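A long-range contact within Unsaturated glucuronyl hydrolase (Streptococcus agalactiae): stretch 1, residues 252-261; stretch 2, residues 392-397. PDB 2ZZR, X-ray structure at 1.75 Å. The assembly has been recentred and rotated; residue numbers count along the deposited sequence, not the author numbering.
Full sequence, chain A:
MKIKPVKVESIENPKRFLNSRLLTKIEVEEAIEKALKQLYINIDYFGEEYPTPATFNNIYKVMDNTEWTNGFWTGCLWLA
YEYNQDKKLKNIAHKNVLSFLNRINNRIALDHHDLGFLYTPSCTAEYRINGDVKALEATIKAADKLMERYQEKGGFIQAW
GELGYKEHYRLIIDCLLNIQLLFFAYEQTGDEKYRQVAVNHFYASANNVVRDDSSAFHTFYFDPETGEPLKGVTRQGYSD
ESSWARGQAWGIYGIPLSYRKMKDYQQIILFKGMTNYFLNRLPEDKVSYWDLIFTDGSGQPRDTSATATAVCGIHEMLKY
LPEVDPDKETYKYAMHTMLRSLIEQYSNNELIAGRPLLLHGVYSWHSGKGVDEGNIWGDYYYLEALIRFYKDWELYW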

# COMPACT_ATOMS: atom_id res chain seq x y z
N ILE A 252 1.16 -7.29 4.80
CA ILE A 252 0.26 -6.97 5.92
C ILE A 252 -1.04 -6.32 5.46
O ILE A 252 -2.09 -6.60 6.03
CB ILE A 252 0.97 -6.12 7.00
CG1 ILE A 252 2.08 -6.95 7.67
CG2 ILE A 252 -0.01 -5.63 8.08
CD1 ILE A 252 3.10 -6.12 8.42
N TYR A 253 -0.97 -5.48 4.43
CA TYR A 253 -2.18 -4.84 3.91
C TYR A 253 -2.80 -5.64 2.76
O TYR A 253 -4.02 -5.81 2.70
CB TYR A 253 -1.89 -3.40 3.51
CG TYR A 253 -3.11 -2.50 3.31
CD1 TYR A 253 -2.97 -1.25 2.70
CD2 TYR A 253 -4.39 -2.88 3.73
CE1 TYR A 253 -4.08 -0.40 2.52
CE2 TYR A 253 -5.51 -2.04 3.54
CZ TYR A 253 -5.34 -0.81 2.94
OH TYR A 253 -6.42 0.03 2.75
N GLY A 254 -1.97 -6.17 1.86
CA GLY A 254 -2.49 -6.92 0.72
C GLY A 254 -3.29 -8.16 1.11
O GLY A 254 -4.26 -8.50 0.43
N ILE A 255 -2.89 -8.82 2.20
CA ILE A 255 -3.59 -10.03 2.63
C ILE A 255 -5.04 -9.75 3.08
O ILE A 255 -5.96 -10.33 2.52
CB ILE A 255 -2.79 -10.83 3.71
CG1 ILE A 255 -1.51 -11.42 3.10
CG2 ILE A 255 -3.68 -11.95 4.29
CD1 ILE A 255 -0.52 -11.96 4.14
N PRO A 256 -5.24 -8.86 4.08
CA PRO A 256 -6.64 -8.58 4.47
C PRO A 256 -7.50 -8.00 3.34
O PRO A 256 -8.70 -8.31 3.26
CB PRO A 256 -6.51 -7.61 5.65
CG PRO A 256 -5.13 -7.04 5.55
CD PRO A 256 -4.29 -8.14 4.95
N LEU A 257 -6.90 -7.19 2.47
CA LEU A 257 -7.65 -6.65 1.32
C LEU A 257 -8.20 -7.79 0.45
O LEU A 257 -9.38 -7.80 0.09
CB LEU A 257 -6.79 -5.70 0.49
CG LEU A 257 -6.53 -4.32 1.09
CD1 LEU A 257 -5.54 -3.56 0.22
CD2 LEU A 257 -7.83 -3.52 1.22
N SER A 258 -7.35 -8.77 0.16
CA SER A 258 -7.78 -9.94 -0.62
C SER A 258 -8.74 -10.83 0.15
O SER A 258 -9.66 -11.42 -0.43
CB SER A 258 -6.56 -10.75 -1.07
OG SER A 258 -5.72 -9.94 -1.86
N TYR A 259 -8.53 -10.92 1.46
CA TYR A 259 -9.41 -11.71 2.33
C TYR A 259 -10.87 -11.25 2.22
O TYR A 259 -11.79 -12.08 2.22
CB TYR A 259 -8.95 -11.67 3.78
CG TYR A 259 -9.92 -12.37 4.72
CD1 TYR A 259 -9.88 -13.75 4.90
CD2 TYR A 259 -10.89 -11.64 5.41
CE1 TYR A 259 -10.78 -14.38 5.76
CE2 TYR A 259 -11.79 -12.26 6.26
CZ TYR A 259 -11.74 -13.64 6.43
OH TYR A 259 -12.64 -14.25 7.26
N ARG A 260 -11.09 -9.94 2.11
CA ARG A 260 -12.45 -9.41 1.93
C ARG A 260 -13.18 -10.17 0.83
O ARG A 260 -14.37 -10.46 0.95
CB ARG A 260 -12.44 -7.95 1.48
CG ARG A 260 -11.82 -6.96 2.43
CD ARG A 260 -11.82 -5.58 1.76
NE ARG A 260 -11.04 -5.58 0.52
CZ ARG A 260 -11.20 -4.73 -0.48
NH1 ARG A 260 -12.14 -3.78 -0.43
NH2 ARG A 260 -10.43 -4.82 -1.56
N LYS A 261 -12.45 -10.47 -0.23
CA LYS A 261 -13.03 -10.96 -1.47
C LYS A 261 -12.93 -12.48 -1.62
O LYS A 261 -13.53 -13.07 -2.53
CB LYS A 261 -12.35 -10.27 -2.66
CG LYS A 261 -12.30 -8.75 -2.55
CD LYS A 261 -13.71 -8.15 -2.45
CE LYS A 261 -13.66 -6.64 -2.31
NZ LYS A 261 -15.06 -6.10 -2.19
N ASP A 392 -16.30 5.66 9.40
CA ASP A 392 -16.50 4.35 8.81
C ASP A 392 -16.19 4.51 7.33
O ASP A 392 -17.05 4.88 6.54
CB ASP A 392 -17.93 3.85 9.03
CG ASP A 392 -18.21 2.52 8.33
OD1 ASP A 392 -19.39 2.25 8.04
OD2 ASP A 392 -17.25 1.76 8.06
N TRP A 393 -14.93 4.27 6.97
CA TRP A 393 -14.47 4.60 5.62
C TRP A 393 -14.78 3.49 4.61
O TRP A 393 -14.43 2.33 4.82
CB TRP A 393 -12.97 4.94 5.63
CG TRP A 393 -12.45 5.27 4.25
CD1 TRP A 393 -12.85 6.28 3.44
CD2 TRP A 393 -11.42 4.57 3.54
NE1 TRP A 393 -12.15 6.26 2.25
CE2 TRP A 393 -11.26 5.22 2.29
CE3 TRP A 393 -10.62 3.45 3.83
CZ2 TRP A 393 -10.33 4.79 1.33
CZ3 TRP A 393 -9.69 3.03 2.87
CH2 TRP A 393 -9.55 3.70 1.64
N GLU A 394 -15.44 3.87 3.52
CA GLU A 394 -15.68 2.97 2.40
C GLU A 394 -14.41 2.85 1.55
O GLU A 394 -13.98 3.83 0.93
CB GLU A 394 -16.84 3.47 1.53
CG GLU A 394 -17.26 2.48 0.45
CD GLU A 394 -18.36 3.00 -0.47
OE1 GLU A 394 -18.80 2.23 -1.35
OE2 GLU A 394 -18.80 4.17 -0.30
N LEU A 395 -13.82 1.65 1.52
CA LEU A 395 -12.53 1.46 0.83
C LEU A 395 -12.58 1.78 -0.65
O LEU A 395 -13.49 1.36 -1.36
CB LEU A 395 -12.05 0.01 1.00
CG LEU A 395 -11.20 -0.30 2.23
CD1 LEU A 395 -11.93 0.01 3.52
CD2 LEU A 395 -10.78 -1.77 2.20
N TYR A 396 -11.57 2.52 -1.12
CA TYR A 396 -11.35 2.66 -2.56
C TYR A 396 -10.96 1.30 -3.13
O TYR A 396 -11.45 0.91 -4.20
CB TYR A 396 -10.25 3.69 -2.86
CG TYR A 396 -10.50 5.07 -2.25
CD1 TYR A 396 -11.80 5.52 -1.99
CD2 TYR A 396 -9.43 5.92 -1.95
CE1 TYR A 396 -12.02 6.77 -1.43
CE2 TYR A 396 -9.65 7.19 -1.40
CZ TYR A 396 -10.95 7.60 -1.14
OH TYR A 396 -11.18 8.84 -0.58
N TRP A 397 -10.12 0.59 -2.38
CA TRP A 397 -9.64 -0.76 -2.73
C TRP A 397 -10.76 -1.78 -2.84
O TRP A 397 -11.85 -1.63 -2.26
CB TRP A 397 -8.60 -1.25 -1.70
CG TRP A 397 -7.58 -0.21 -1.39
CD1 TRP A 397 -7.56 0.63 -0.32
CD2 TRP A 397 -6.43 0.12 -2.19
NE1 TRP A 397 -6.48 1.47 -0.39
CE2 TRP A 397 -5.76 1.18 -1.53
CE3 TRP A 397 -5.90 -0.37 -3.39
CZ2 TRP A 397 -4.60 1.76 -2.03
CZ3 TRP A 397 -4.73 0.20 -3.89
CH2 TRP A 397 -4.09 1.26 -3.21
OXT TRP A 397 -10.59 -2.79 -3.53

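Stretch 1 is part of a helix that begins earlier in the chain. Its i to i+4 ladder is seen in Leu-257 N to Tyr-253 O (3.2 Å), Ser-258 N to Gly-254 O (3.1 Å), Tyr-259 N to Ile-255 O (2.8 Å) and Arg-260 N to Pro-256 O (3.1 Å). The helix is kinked at Pro-256, whose ring nitrogen carries no hydrogen and so cannot bond to the preceding turn. Stretch 2 has no regular secondary structure; it is the tail of the chain and ends at the carboxylate of Trp-397. The backbones come nearest at Leu-257 and Trp-397, whose CA atoms lie 7.4 Å apart, a spacing that leaves room for side chains between them. No hydrogen bond joins backbone to backbone across the contact, and the buried surface is modest, 262 Å² over both sides.

The helix presents Tyr-253, Leu-257 and Arg-260 to the tail. Their spacing of four and then three residues places them on one side of the helix, and the CA-to-CB bond of each points toward stretch 2.

The polar part of the contact is the pairing of Arg-260 with the chain terminus. Arg-260 NH1 donates to Trp-397 O at 2.8 Å with an N-H...O angle of 156°, and Arg-260 NH2 donates to Trp-397 OXT at 2.8 Å and 170°, the latter bond also forming a salt bridge. Two nitrogens thus meet two oxygens, and OXT lies near the guanidinium plane, as expected for a bidentate pairing. The third nitrogen turns back to its own helix: Arg-260 NE donates to Leu-257 O at 2.8 Å and 165°, helping to hold the group in position.

Beside this pair lies an apolar patch. Leu-257 CD2 packs 3.6 Å from Leu-395 CD2 and 3.8 Å from Trp-397 CB, while Leu-257 CD1 sits over one face of the indole. Leu-395 CD2 also approaches Arg-260 NH1 at 3.6 Å, so the same methyl touches both helix residues.

Trp-397 has the largest covered area of any residue here, 81 Å². Tyr-253 directs its edge toward the indole face, with its ring centroid 5.5 Å from that of the five-membered ring and the planes at 74°. The closest approach, Tyr-253 OH to Trp-397 CD1, is 3.3 Å. Although Tyr-253 OH is also 3.5 Å from Trp-397 NE1, the angle is poor for a hydrogen bond; both atoms are hydrogen-bonded elsewhere in the structure.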